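Local coordinates for protein probable ubiquitin-conjugating enzyme E2 7 (Caenorhabditis elegans, PDB 1PZV) that probably accepts ubiquitin from an E1 enzyme as a thioester and catalyses its covalent attachment to other proteins, at residues A[139-142]-A[143-147]. Numbering follows the deposited sequence.
Sequences AAKM and QRENY
K141, near the C-terminal end of helix 137-144, meets E145, the first residue past it. The lysine runs out straight, with CG anti to its backbone nitrogen (chi1 -177°) and every later torsion extended. E145 reaches back across it at a slant. The methylene groups of the lysine, not its amine, lie against the carboxylate: CE of K141 lies 3.3 Å from OE2 of E145, and CG of K141 lies 3.6 Å from OE1 of E145. The ammonium tip has gone past the carboxylate. NZ of K141 stays 4.5 Å from OE2 of E145, so the opposite charges probably attract without forming a salt bridge. The chi1 of E145, 52°, sets its CG between backbone nitrogen and carbonyl carbon, over O of K141. The same carbonyl accepts the hydrogen bond from N of E145, at 3.2 Å and nearly straight.

The backbone here is the end of a short alpha-helix in the UBC fold of E2 enzymes. The chain then turns into the last long helix, 147-161. N of Q143 gives a firm helical bond to O of A139, 3.0 Å long. The next one, from N of R144 to O of A140, is weak.

M142 has the most surface buried within this turn; its carbonyl and the first carbons of its side chain face the residues that follow. Its CG comes 3.4 Å from O of N146. The side chain bends at chi3 and touches W77 and F150. Q143 also rests on F150, tying the short helix to the following one, and touches P129. N146 sits at the centre of an inverse gamma turn and is the N-cap of helix 147-161: its OD1 accepts a hydrogen bond from the backbone nitrogen of E149. The side chain of A140 is about 11 Å from that of C88, the predicted thioester cysteine.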
loop_
_atom_site.group_PDB
_atom_site.type_symbol
_atom_site.label_atom_id
_atom_site.label_comp_id
_atom_site.label_asym_id
_atom_site.label_seq_id
_atom_site.Cartn_x
_atom_site.Cartn_y
_atom_site.Cartn_z
ATOM N N ALA A 139 -16.188 -3.310 -4.178
ATOM C CA ALA A 139 -15.478 -2.225 -4.827
ATOM C C ALA A 139 -15.245 -2.531 -6.290
ATOM O O ALA A 139 -15.461 -1.677 -7.155
ATOM C CB ALA A 139 -14.151 -1.991 -4.127
ATOM N N ALA A 140 -14.792 -3.745 -6.567
ATOM C CA ALA A 140 -14.534 -4.144 -7.944
ATOM C C ALA A 140 -15.802 -3.958 -8.777
ATOM O O ALA A 140 -15.771 -3.379 -9.865
ATOM C CB ALA A 140 -14.083 -5.597 -7.988
ATOM N N LYS A 141 -16.917 -4.450 -8.247
ATOM C CA LYS A 141 -18.203 -4.348 -8.922
ATOM C C LYS A 141 -18.606 -2.887 -9.077
ATOM O O LYS A 141 -19.045 -2.452 -10.148
ATOM C CB LYS A 141 -19.278 -5.098 -8.123
ATOM C CG LYS A 141 -20.645 -5.116 -8.795
ATOM C CD LYS A 141 -21.577 -6.156 -8.186
ATOM C CE LYS A 141 -22.862 -6.281 -9.009
ATOM N NZ LYS A 141 -23.789 -7.323 -8.482
ATOM N N MET A 142 -18.436 -2.125 -8.008
ATOM C CA MET A 142 -18.814 -0.730 -8.036
ATOM C C MET A 142 -18.125 0.116 -9.093
ATOM O O MET A 142 -18.790 0.732 -9.917
ATOM C CB MET A 142 -18.603 -0.097 -6.670
ATOM C CG MET A 142 -19.329 1.218 -6.545
ATOM S SD MET A 142 -19.342 1.807 -4.869
ATOM C CE MET A 142 -20.256 0.479 -4.052
ATOM N N GLN A 143 -16.801 0.157 -9.086
ATOM C CA GLN A 143 -16.102 0.983 -10.059
ATOM C C GLN A 143 -16.426 0.638 -11.511
ATOM O O GLN A 143 -16.422 1.512 -12.379
ATOM C CB GLN A 143 -14.600 0.884 -9.848
ATOM C CG GLN A 143 -13.840 1.965 -10.580
ATOM C CD GLN A 143 -12.369 1.680 -10.633
ATOM O OE1 GLN A 143 -11.782 1.222 -9.648
ATOM N NE2 GLN A 143 -11.751 1.955 -11.781
ATOM N N ARG A 144 -16.706 -0.638 -11.766
ATOM C CA ARG A 144 -17.018 -1.127 -13.110
ATOM C C ARG A 144 -18.367 -0.663 -13.674
ATOM O O ARG A 144 -18.440 -0.182 -14.805
ATOM C CB ARG A 144 -16.946 -2.660 -13.120
ATOM C CG ARG A 144 -15.533 -3.220 -12.946
ATOM C CD ARG A 144 -14.920 -3.611 -14.286
ATOM N NE ARG A 144 -15.506 -4.847 -14.799
ATOM C CZ ARG A 144 -15.267 -5.358 -16.006
ATOM N NH1 ARG A 144 -14.448 -4.735 -16.841
ATOM N NH2 ARG A 144 -15.842 -6.499 -16.373
ATOM N N GLU A 145 -19.434 -0.810 -12.897
ATOM C CA GLU A 145 -20.757 -0.397 -13.355
ATOM C C GLU A 145 -21.236 0.909 -12.714
ATOM O O GLU A 145 -21.446 1.908 -13.409
ATOM C CB GLU A 145 -21.769 -1.518 -13.098
ATOM C CG GLU A 145 -21.777 -2.033 -11.670
ATOM C CD GLU A 145 -22.385 -3.421 -11.553
ATOM O OE1 GLU A 145 -21.814 -4.371 -12.144
ATOM O OE2 GLU A 145 -23.430 -3.561 -10.874
ATOM N N ASN A 146 -21.402 0.900 -11.393
ATOM C CA ASN A 146 -21.852 2.085 -10.672
ATOM C C ASN A 146 -20.671 2.996 -10.337
ATOM O O ASN A 146 -20.315 3.181 -9.168
ATOM C CB ASN A 146 -22.576 1.674 -9.389
ATOM C CG ASN A 146 -23.400 2.806 -8.797
ATOM O OD1 ASN A 146 -22.867 3.851 -8.417
ATOM N ND2 ASN A 146 -24.713 2.600 -8.719
ATOM N N TYR A 147 -20.069 3.565 -11.374
ATOM C CA TYR A 147 -18.930 4.452 -11.202
ATOM C C TYR A 147 -19.327 5.697 -10.424
ATOM O O TYR A 147 -18.513 6.307 -9.732
ATOM C CB TYR A 147 -18.391 4.853 -12.568
ATOM C CG TYR A 147 -17.059 5.552 -12.520
ATOM C CD1 TYR A 147 -15.963 4.962 -11.889
ATOM C CD2 TYR A 147 -16.877 6.787 -13.140
ATOM C CE1 TYR A 147 -14.719 5.582 -11.881
ATOM C CE2 TYR A 147 -15.639 7.413 -13.140
ATOM C CZ TYR A 147 -14.565 6.804 -12.511
ATOM O OH TYR A 147 -13.335 7.409 -12.538
#